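Local coordinates for protein enterochelin esterase (Salmonella enterica subsp. enterica serovar Typhimurium, PDB 3MGA) that probably hydrolyses the ester bonds of the iron-loaded siderophore enterobactin, so that the iron can be released inside the cell, at residues A[118-121]-A[122-126]; A[396-399]-A[400-403]; A[257-260]-A[261-264]; A[13-16]-A[17-21]. All blocks are in the same frame, centred on the assembly; numbering follows the deposited sequence.

Contact 1: residues A[118-121]-A[122-126]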
loop_
_atom_site.group_PDB
_atom_site.type_symbol
_atom_site.label_atom_id
_atom_site.label_comp_id
_atom_site.label_asym_id
_atom_site.label_seq_id
_atom_site.Cartn_x
_atom_site.Cartn_y
_atom_site.Cartn_z
ATOM N N ASN A 118 10.940 -14.478 11.083
ATOM C CA ASN A 118 11.813 -14.927 10.004
ATOM C C ASN A 118 11.393 -16.302 9.502
ATOM O O ASN A 118 11.377 -16.545 8.294
ATOM C CB ASN A 118 13.270 -14.957 10.469
ATOM C CG ASN A 118 13.795 -13.582 10.836
ATOM O OD1 ASN A 118 13.256 -12.561 10.404
ATOM N ND2 ASN A 118 14.860 -13.549 11.629
ATOM N N VAL A 119 11.038 -17.189 10.433
ATOM C CA VAL A 119 10.601 -18.544 10.089
ATOM C C VAL A 119 9.274 -18.506 9.321
ATOM O O VAL A 119 9.052 -19.323 8.428
ATOM C CB VAL A 119 10.474 -19.446 11.341
ATOM C CG1 VAL A 119 10.005 -20.843 10.955
ATOM C CG2 VAL A 119 11.804 -19.530 12.068
ATOM N N LEU A 120 8.404 -17.557 9.667
ATOM C CA LEU A 120 7.117 -17.411 8.974
ATOM C C LEU A 120 7.301 -17.001 7.514
ATOM O O LEU A 120 6.905 -17.747 6.613
ATOM C CB LEU A 120 6.184 -16.422 9.689
ATOM C CG LEU A 120 5.530 -16.886 10.989
ATOM C CD1 LEU A 120 4.661 -15.771 11.575
ATOM C CD2 LEU A 120 4.693 -18.137 10.740
ATOM N N ARG A 121 7.884 -15.825 7.271
ATOM C CA ARG A 121 8.111 -15.386 5.887
ATOM C C ARG A 121 8.725 -16.480 5.030
ATOM O O ARG A 121 8.286 -16.697 3.901
ATOM C CB ARG A 121 8.960 -14.112 5.784
ATOM C CG ARG A 121 8.144 -12.831 5.782
ATOM C CD ARG A 121 8.950 -11.666 5.195
ATOM N NE ARG A 121 8.088 -10.561 4.769
ATOM C CZ ARG A 121 8.525 -9.447 4.180
ATOM N NH1 ARG A 121 9.821 -9.275 3.941
ATOM N NH2 ARG A 121 7.661 -8.501 3.825
ATOM N N GLU A 122 9.732 -17.163 5.566
ATOM C CA GLU A 122 10.380 -18.247 4.847
ATOM C C GLU A 122 9.311 -19.249 4.426
ATOM O O GLU A 122 9.178 -19.560 3.249
ATOM C CB GLU A 122 11.444 -18.916 5.726
ATOM C CG GLU A 122 12.252 -20.025 5.049
ATOM C CD GLU A 122 13.121 -19.532 3.891
ATOM O OE1 GLU A 122 13.971 -20.320 3.418
ATOM O OE2 GLU A 122 12.971 -18.367 3.461
ATOM N N GLY A 123 8.532 -19.727 5.388
ATOM C CA GLY A 123 7.460 -20.679 5.106
ATOM C C GLY A 123 6.497 -20.168 4.045
ATOM O O GLY A 123 6.110 -20.912 3.139
ATOM N N TRP A 124 6.117 -18.894 4.151
ATOM C CA TRP A 124 5.198 -18.286 3.182
ATOM C C TRP A 124 5.799 -18.097 1.798
ATOM O O TRP A 124 5.067 -18.123 0.812
ATOM C CB TRP A 124 4.643 -16.943 3.679
ATOM C CG TRP A 124 3.714 -17.079 4.832
ATOM C CD1 TRP A 124 3.923 -16.659 6.107
ATOM C CD2 TRP A 124 2.439 -17.727 4.824
ATOM N NE1 TRP A 124 2.839 -16.976 6.896
ATOM C CE2 TRP A 124 1.916 -17.634 6.129
ATOM C CE3 TRP A 124 1.682 -18.364 3.837
ATOM C CZ2 TRP A 124 0.670 -18.156 6.475
ATOM C CZ3 TRP A 124 0.447 -18.884 4.179
ATOM C CH2 TRP A 124 -0.046 -18.779 5.491
ATOM N N ARG A 125 7.112 -17.892 1.716
ATOM C CA ARG A 125 7.763 -17.724 0.414
ATOM C C ARG A 125 7.610 -18.979 -0.452
ATOM O O ARG A 125 7.667 -18.897 -1.685
ATOM C CB ARG A 125 9.251 -17.367 0.553
ATOM C CG ARG A 125 9.534 -15.973 1.104
ATOM C CD ARG A 125 11.026 -15.645 1.019
ATOM N NE ARG A 125 11.341 -14.305 1.525
ATOM C CZ ARG A 125 11.717 -14.023 2.776
ATOM N NH1 ARG A 125 11.846 -14.983 3.688
ATOM N NH2 ARG A 125 11.973 -12.764 3.115
ATOM N N GLN A 126 7.433 -20.133 0.193
ATOM C CA GLN A 126 7.249 -21.401 -0.528
ATOM C C GLN A 126 5.791 -21.683 -0.914
ATOM O O GLN A 126 5.536 -22.478 -1.816
ATOM C CB GLN A 126 7.848 -22.588 0.254
ATOM C CG GLN A 126 9.366 -22.815 0.045
ATOM C CD GLN A 126 10.242 -21.626 0.424
ATOM O OE1 GLN A 126 9.803 -20.702 1.104
ATOM N NE2 GLN A 126 11.497 -21.658 -0.011
#
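R121 and R125, one helical turn apart on helix 117-127, meet side chain to side chain. The guanidinium of R125 lays one face over R121 CB, with R125 NH1 3.7 Å from R121 CB, and R125 NH2 approaches R121 CD at 3.8 Å. Their two guanidinium planes stand 79° apart, and R121 NH1 comes within 4.2 Å of R125 NH2, a like-charge approach partly offset, probably, by the salt bridge from R125 NH1 to E122 OE2 (3.6 Å). What brings R125 back along the helix is its first torsion, which sets CG opposite its own carbonyl carbon (chi1 -69°) and puts R125 CG 3.1 Å from R121 O. R121 O also accepts R125 N at 2.8 Å. On the buried side, W124 CD1 rests 4.2 Å from L120 CB, and W124 N donates to L120 O at 2.8 Å. Farther out, the W124 indole meets Y56 and F106 edge-to-face, and L120 touches H63 and P69. The R121 side chain also lies near R321, a bound glycerol and the presumed nucleophile elbow. The whole is an amphipathic alpha-helix with i to i+4 pairing, in the N-terminal enterochelin esterase domain and near the probable active site.

Contact 2: residues A[396-399]-A[400-403]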
loop_
_atom_site.group_PDB
_atom_site.type_symbol
_atom_site.label_atom_id
_atom_site.label_comp_id
_atom_site.label_asym_id
_atom_site.label_seq_id
_atom_site.Cartn_x
_atom_site.Cartn_y
_atom_site.Cartn_z
ATOM N N LEU A 396 -3.123 13.552 -0.464
ATOM C CA LEU A 396 -2.968 14.660 -1.418
ATOM C C LEU A 396 -3.892 15.815 -1.027
ATOM O O LEU A 396 -3.530 16.983 -1.160
ATOM C CB LEU A 396 -3.270 14.180 -2.838
ATOM C CG LEU A 396 -2.244 13.219 -3.445
ATOM C CD1 LEU A 396 -2.835 12.439 -4.615
ATOM C CD2 LEU A 396 -0.955 13.977 -3.857
HETATM N N MSE A 397 -5.080 15.482 -0.532
HETATM C CA MSE A 397 -6.053 16.500 -0.090
HETATM C C MSE A 397 -5.514 17.241 1.137
HETATM O O MSE A 397 -5.677 18.451 1.259
HETATM C CB MSE A 397 -7.422 15.863 0.189
HETATM C CG MSE A 397 -8.090 15.305 -1.065
HETATM SE SE MSE A 397 -9.703 14.225 -0.744
HETATM C CE MSE A 397 -10.785 15.567 0.154
ATOM N N LEU A 398 -4.865 16.517 2.039
ATOM C CA LEU A 398 -4.268 17.137 3.214
ATOM C C LEU A 398 -3.083 17.999 2.822
ATOM O O LEU A 398 -3.012 19.177 3.185
ATOM C CB LEU A 398 -3.813 16.083 4.220
ATOM C CG LEU A 398 -4.956 15.339 4.878
ATOM C CD1 LEU A 398 -4.423 14.258 5.840
ATOM C CD2 LEU A 398 -5.857 16.358 5.611
ATOM N N LEU A 399 -2.153 17.417 2.075
ATOM C CA LEU A 399 -0.981 18.165 1.636
ATOM C C LEU A 399 -1.340 19.406 0.805
ATOM O O LEU A 399 -0.642 20.411 0.872
ATOM C CB LEU A 399 -0.016 17.265 0.869
ATOM C CG LEU A 399 0.628 16.182 1.731
ATOM C CD1 LEU A 399 1.444 15.223 0.876
ATOM C CD2 LEU A 399 1.480 16.812 2.830
ATOM N N TRP A 400 -2.416 19.335 0.026
ATOM C CA TRP A 400 -2.827 20.478 -0.794
ATOM C C TRP A 400 -4.025 21.220 -0.237
ATOM O O TRP A 400 -4.619 22.036 -0.928
ATOM C CB TRP A 400 -3.143 20.062 -2.237
ATOM C CG TRP A 400 -1.979 19.694 -3.059
ATOM C CD1 TRP A 400 -0.769 20.320 -3.092
ATOM C CD2 TRP A 400 -1.950 18.717 -4.095
ATOM N NE1 TRP A 400 0.042 19.741 -4.032
ATOM C CE2 TRP A 400 -0.666 18.759 -4.673
ATOM C CE3 TRP A 400 -2.881 17.791 -4.582
ATOM C CZ2 TRP A 400 -0.289 17.914 -5.707
ATOM C CZ3 TRP A 400 -2.508 16.954 -5.600
ATOM C CH2 TRP A 400 -1.222 17.023 -6.160
ATOM N N GLN A 401 -4.365 20.963 1.021
ATOM C CA GLN A 401 -5.517 21.621 1.647
ATOM C C GLN A 401 -5.533 23.148 1.467
ATOM O O GLN A 401 -6.583 23.705 1.200
ATOM C CB GLN A 401 -5.600 21.270 3.128
ATOM C CG GLN A 401 -6.928 21.632 3.766
ATOM C CD GLN A 401 -6.999 21.203 5.224
ATOM O OE1 GLN A 401 -7.836 20.377 5.600
ATOM N NE2 GLN A 401 -6.081 21.714 6.037
ATOM N N PRO A 402 -4.376 23.825 1.621
ATOM C CA PRO A 402 -4.380 25.293 1.453
ATOM C C PRO A 402 -4.859 25.768 0.078
ATOM O O PRO A 402 -5.661 26.695 0.005
ATOM C CB PRO A 402 -2.913 25.685 1.682
ATOM C CG PRO A 402 -2.365 24.601 2.553
ATOM C CD PRO A 402 -3.078 23.335 2.131
ATOM N N LEU A 403 -4.369 25.145 -0.994
ATOM C CA LEU A 403 -4.783 25.504 -2.352
ATOM C C LEU A 403 -6.238 25.144 -2.584
ATOM O O LEU A 403 -7.005 25.943 -3.102
ATOM C CB LEU A 403 -3.968 24.761 -3.417
ATOM C CG LEU A 403 -2.471 24.977 -3.589
ATOM C CD1 LEU A 403 -1.692 24.501 -2.373
ATOM C CD2 LEU A 403 -2.027 24.225 -4.830
#
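L396 and W400 lie side by side where helix 385-399 ends. The methyl L396 CD2 sits over one face of the indole, 4.1 Å from the centroid of the W400 six-membered ring, in a CH-pi contact; L396 CB touches the same ring at W400 CZ3 (4.0 Å). W400 CG lies opposite its own carbonyl carbon (chi1 -72°), which lays the indole back alongside L396. W400 N still donates to L396 O at 2.9 Å, the last regular i to i+4 bond. Q401 N instead turns to L398 O at 3.1 Å, with the donor standing 71° out of that carbonyl's plane, whereas M397 O, though close, is poorly aligned for it. R344, at the start of strand 344-350, gives L398 O a second donor, NH2, and bonds to L399 O through NE. W400 leaves helical angles and serves as the N-cap of helix 401-404, its ring packing against V284, P203 and P233. The junction pairs a largely apolar leucine-tryptophan face, whose one polar atom, W400 NE1, is satisfied by R282 O, with a cationic guanidinium that probably stabilises the partial negative charge of the helix C-terminus.

Contact 3: residues A[257-260]-A[261-264]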
loop_
_atom_site.group_PDB
_atom_site.type_symbol
_atom_site.label_atom_id
_atom_site.label_comp_id
_atom_site.label_asym_id
_atom_site.label_seq_id
_atom_site.Cartn_x
_atom_site.Cartn_y
_atom_site.Cartn_z
ATOM N N ASP A 257 21.478 9.597 -5.242
ATOM C CA ASP A 257 21.485 9.659 -6.711
ATOM C C ASP A 257 20.105 9.587 -7.326
ATOM O O ASP A 257 19.840 10.258 -8.313
ATOM C CB ASP A 257 22.398 8.592 -7.324
ATOM C CG ASP A 257 23.859 8.974 -7.253
ATOM O OD1 ASP A 257 24.152 10.109 -6.812
ATOM O OD2 ASP A 257 24.716 8.152 -7.661
ATOM N N PHE A 258 19.220 8.785 -6.749
ATOM C CA PHE A 258 17.874 8.682 -7.289
ATOM C C PHE A 258 17.221 10.062 -7.349
ATOM O O PHE A 258 16.740 10.480 -8.399
ATOM C CB PHE A 258 17.016 7.727 -6.468
ATOM C CG PHE A 258 15.596 7.644 -6.938
ATOM C CD1 PHE A 258 15.258 6.869 -8.036
ATOM C CD2 PHE A 258 14.592 8.344 -6.288
ATOM C CE1 PHE A 258 13.952 6.791 -8.471
ATOM C CE2 PHE A 258 13.280 8.267 -6.729
ATOM C CZ PHE A 258 12.964 7.486 -7.820
ATOM N N TRP A 259 17.235 10.773 -6.223
ATOM C CA TRP A 259 16.621 12.101 -6.156
ATOM C C TRP A 259 17.398 13.187 -6.879
ATOM O O TRP A 259 16.792 14.136 -7.375
ATOM C CB TRP A 259 16.314 12.485 -4.714
ATOM C CG TRP A 259 15.216 11.651 -4.182
ATOM C CD1 TRP A 259 15.311 10.635 -3.282
ATOM C CD2 TRP A 259 13.849 11.700 -4.596
ATOM N NE1 TRP A 259 14.077 10.079 -3.074
ATOM C CE2 TRP A 259 13.161 10.713 -3.871
ATOM C CE3 TRP A 259 13.136 12.504 -5.491
ATOM C CZ2 TRP A 259 11.789 10.508 -4.006
ATOM C CZ3 TRP A 259 11.781 12.301 -5.630
ATOM C CH2 TRP A 259 11.119 11.304 -4.892
ATOM N N LEU A 260 18.723 13.060 -6.936
ATOM C CA LEU A 260 19.524 14.011 -7.698
ATOM C C LEU A 260 19.137 13.847 -9.163
ATOM O O LEU A 260 18.865 14.821 -9.846
ATOM C CB LEU A 260 21.024 13.766 -7.527
ATOM C CG LEU A 260 21.679 14.181 -6.212
ATOM C CD1 LEU A 260 23.089 13.649 -6.139
ATOM C CD2 LEU A 260 21.658 15.716 -6.035
ATOM N N ALA A 261 19.101 12.597 -9.622
ATOM C CA ALA A 261 18.752 12.269 -10.997
ATOM C C ALA A 261 17.361 12.764 -11.388
ATOM O O ALA A 261 17.173 13.272 -12.494
ATOM C CB ALA A 261 18.841 10.751 -11.207
ATOM N N VAL A 262 16.386 12.587 -10.491
ATOM C CA VAL A 262 15.019 13.035 -10.739
ATOM C C VAL A 262 14.948 14.551 -10.968
ATOM O O VAL A 262 14.222 15.026 -11.848
ATOM C CB VAL A 262 14.080 12.640 -9.571
ATOM C CG1 VAL A 262 12.803 13.470 -9.574
ATOM C CG2 VAL A 262 13.781 11.136 -9.605
ATOM N N GLN A 263 15.723 15.306 -10.204
ATOM C CA GLN A 263 15.705 16.765 -10.321
ATOM C C GLN A 263 16.480 17.313 -11.528
ATOM O O GLN A 263 16.005 18.230 -12.206
ATOM C CB GLN A 263 16.257 17.388 -9.046
ATOM C CG GLN A 263 15.495 16.980 -7.810
ATOM C CD GLN A 263 16.113 17.519 -6.551
ATOM O OE1 GLN A 263 16.252 18.730 -6.384
ATOM N NE2 GLN A 263 16.458 16.620 -5.632
ATOM N N GLN A 264 17.655 16.741 -11.790
ATOM C CA GLN A 264 18.539 17.191 -12.875
ATOM C C GLN A 264 18.208 16.639 -14.266
ATOM O O GLN A 264 18.485 17.284 -15.282
ATOM C CB GLN A 264 19.986 16.800 -12.538
ATOM C CG GLN A 264 20.534 17.416 -11.248
ATOM C CD GLN A 264 21.881 16.829 -10.847
ATOM O OE1 GLN A 264 22.221 15.703 -11.226
ATOM N NE2 GLN A 264 22.639 17.576 -10.053
#
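Apolar contacts gather round V262, one turn along helix 256-273 from F258. The methyl V262 CG2 lies over one face of the phenyl ring, 4.2 Å from the centroid of the F258 ring and 17° off its normal, a CH-pi contact displaced toward the ring's CE2 and CZ. F258 reaches that place because its CG stands opposite the backbone nitrogen (chi1 177°). W259 runs alongside the same valine, W259 CE3 lying 4.2 Å from V262 CB. The two aromatic neighbours also meet each other: F258 CD2 sits 3.6 Å above the indole plane of W259, near its rim.

Hydrogen bonds along the backbone follow the helix, A261 N reaching D257 O at 2.8 Å and V262 N reaching F258 O at 3.0 Å. The helix has a wider, pi-type turn at 262-264. Q263 grips one carbonyl twice: Q263 NE2 donates to W259 O at 3.1 Å and Q263 N to the same oxygen at 3.2 Å, the two arriving from opposite faces of the carbonyl plane. The side-chain bond is bent and arrives well above that plane, 63° out of it.

Two polar ends find partners off the helix: W259 NE1 bonds to S294 OG on helix 290-301, and Q264 OE1 accepts from R182. A261 and V262 pack on W178 of strand 174-180, and the W259 ring meets F306 edge-to-face. In sequence, helix 256-273 lies between strand 236-240 and strand 284-288, which leads to the presumed nucleophile elbow, a connection consistent with the alpha/beta-hydrolase fold of this family.

Contact 4: residues A[13-16]-A[17-21]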
loop_
_atom_site.group_PDB
_atom_site.type_symbol
_atom_site.label_atom_id
_atom_site.label_comp_id
_atom_site.label_asym_id
_atom_site.label_seq_id
_atom_site.Cartn_x
_atom_site.Cartn_y
_atom_site.Cartn_z
ATOM N N GLU A 13 -25.282 -27.390 -4.881
ATOM C CA GLU A 13 -25.145 -26.391 -5.940
ATOM C C GLU A 13 -25.930 -25.130 -5.590
ATOM O O GLU A 13 -25.424 -24.018 -5.732
ATOM C CB GLU A 13 -25.627 -26.956 -7.282
ATOM C CG GLU A 13 -25.500 -25.987 -8.459
ATOM C CD GLU A 13 -24.062 -25.567 -8.734
ATOM O OE1 GLU A 13 -23.143 -26.373 -8.475
ATOM O OE2 GLU A 13 -23.857 -24.437 -9.231
ATOM N N ALA A 14 -27.166 -25.317 -5.129
ATOM C CA ALA A 14 -28.038 -24.206 -4.746
ATOM C C ALA A 14 -27.492 -23.445 -3.534
ATOM O O ALA A 14 -27.752 -22.251 -3.370
ATOM C CB ALA A 14 -29.446 -24.719 -4.457
ATOM N N TRP A 15 -26.743 -24.142 -2.683
ATOM C CA TRP A 15 -26.155 -23.532 -1.499
ATOM C C TRP A 15 -24.989 -22.620 -1.890
ATOM O O TRP A 15 -24.822 -21.546 -1.312
ATOM C CB TRP A 15 -25.698 -24.609 -0.517
ATOM C CG TRP A 15 -25.149 -24.068 0.755
ATOM C CD1 TRP A 15 -25.856 -23.722 1.871
ATOM C CD2 TRP A 15 -23.774 -23.823 1.057
ATOM N NE1 TRP A 15 -25.004 -23.271 2.848
ATOM C CE2 TRP A 15 -23.718 -23.322 2.374
ATOM C CE3 TRP A 15 -22.580 -23.973 0.339
ATOM C CZ2 TRP A 15 -22.516 -22.968 2.990
ATOM C CZ3 TRP A 15 -21.385 -23.624 0.952
ATOM C CH2 TRP A 15 -21.363 -23.128 2.264
ATOM N N TRP A 16 -24.183 -23.050 -2.863
ATOM C CA TRP A 16 -23.058 -22.230 -3.336
ATOM C C TRP A 16 -23.520 -20.949 -4.040
ATOM O O TRP A 16 -22.796 -19.950 -4.055
ATOM C CB TRP A 16 -22.116 -23.024 -4.250
ATOM C CG TRP A 16 -21.223 -23.972 -3.513
ATOM C CD1 TRP A 16 -21.274 -25.333 -3.522
ATOM C CD2 TRP A 16 -20.153 -23.617 -2.631
ATOM N NE1 TRP A 16 -20.287 -25.850 -2.718
ATOM C CE2 TRP A 16 -19.589 -24.815 -2.155
ATOM C CE3 TRP A 16 -19.611 -22.398 -2.205
ATOM C CZ2 TRP A 16 -18.508 -24.834 -1.271
ATOM C CZ3 TRP A 16 -18.539 -22.416 -1.325
ATOM C CH2 TRP A 16 -18.001 -23.626 -0.867
ATOM N N ARG A 17 -24.721 -20.992 -4.618
ATOM C CA ARG A 17 -25.315 -19.842 -5.310
ATOM C C ARG A 17 -25.525 -18.647 -4.381
ATOM O O ARG A 17 -25.473 -17.501 -4.823
ATOM C CB ARG A 17 -26.655 -20.248 -5.929
ATOM C CG ARG A 17 -26.544 -21.202 -7.110
ATOM C CD ARG A 17 -26.235 -20.474 -8.415
ATOM N NE ARG A 17 -27.373 -19.656 -8.852
ATOM C CZ ARG A 17 -27.440 -18.989 -10.004
ATOM N NH1 ARG A 17 -26.434 -19.029 -10.875
ATOM N NH2 ARG A 17 -28.527 -18.281 -10.294
ATOM N N THR A 18 -25.769 -18.919 -3.099
ATOM C CA THR A 18 -25.992 -17.861 -2.101
ATOM C C THR A 18 -24.689 -17.208 -1.629
ATOM O O THR A 18 -24.709 -16.133 -1.019
ATOM C CB THR A 18 -26.747 -18.405 -0.863
ATOM O OG1 THR A 18 -25.956 -19.408 -0.208
ATOM C CG2 THR A 18 -28.101 -18.992 -1.270
ATOM N N LYS A 19 -23.563 -17.862 -1.898
ATOM C CA LYS A 19 -22.257 -17.337 -1.502
ATOM C C LYS A 19 -21.632 -16.427 -2.560
ATOM O O LYS A 19 -21.411 -16.832 -3.707
ATOM C CB LYS A 19 -21.311 -18.476 -1.090
ATOM C CG LYS A 19 -21.456 -18.901 0.383
ATOM C CD LYS A 19 -22.895 -19.147 0.825
ATOM C CE LYS A 19 -22.972 -19.378 2.331
ATOM N NZ LYS A 19 -24.378 -19.499 2.815
ATOM N N THR A 20 -21.377 -15.187 -2.138
ATOM C CA THR A 20 -20.789 -14.133 -2.957
ATOM C C THR A 20 -19.407 -13.730 -2.438
ATOM O O THR A 20 -18.800 -12.790 -2.943
ATOM C CB THR A 20 -21.687 -12.875 -2.911
ATOM O OG1 THR A 20 -22.971 -13.193 -3.453
ATOM C CG2 THR A 20 -21.075 -11.716 -3.703
ATOM N N GLY A 21 -18.920 -14.445 -1.426
ATOM C CA GLY A 21 -17.627 -14.159 -0.824
ATOM C C GLY A 21 -17.728 -14.276 0.681
ATOM O O GLY A 21 -18.618 -14.949 1.195
#
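Helix 13-17 unwinds at its C-terminal end, where R17 N reaches E13 O only in a weak bond and K19 N turns to W16 O at 3.1 Å, its donor standing 65° out of the carbonyl plane. This short N-terminal helix packs on the antiparallel sheet of the N-terminal region, which probably has the E-set (immunoglobulin-like) fold, against strands 32-39 and 80-87. Among the side chains, W15 and K19 carry the contact across the turn. The lysine bends at its second torsion (chi2 49°), and its methylenes then pass over one face of the indole, with K19 CE 3.6 Å above the W15 ring plane and offset toward the rim. The closest approach of these two residues is W15 CZ2 to K19 CE at 3.7 Å, a CH-pi contact made off-centre. W15 in turn stands across its neighbour, W15 CZ3 lying 3.6 Å above the middle of the W16 ring, and W37 meets W15 edge-to-face from strand 32-39. W16 is the buried member of the pair: it packs on W37, R39 and V80, and its NE1 bonds to D79 OD1. E13 forms a salt bridge to R39, tying the start of the helix to the same strand. The lysine ammonium has a long, weak ion pair with E23. At the helix end, T18 folds back on the last turn: its hydroxyl OG1 donates to W15 O at 2.7 Å, the donor tilted 19° from the carbonyl plane.

Overall arrangement
Contacts 4, 1, 3 and 2 follow one another in that order along the chain, and none touches another. Contacts 4 and 1 sit on the N-terminal half, on helices 13-17 and 117-127, with centres 33 Å apart; contacts 3 and 2 belong to the esterase domain with its eight-stranded mixed sheet. Those two are the closest pair, their centres 25 Å apart, one beside edge strand 174-180 and the other packed on strands 284-288, 308-312 and 344-350. The widest separation, 54 Å, divides the centres of contacts 3 and 4 on opposite sides of the chain's centre. Contacts 2, 3 and 4 thus pack against sheets, whereas contact 1 lies on a helix among loops, near the presumed nucleophile elbow.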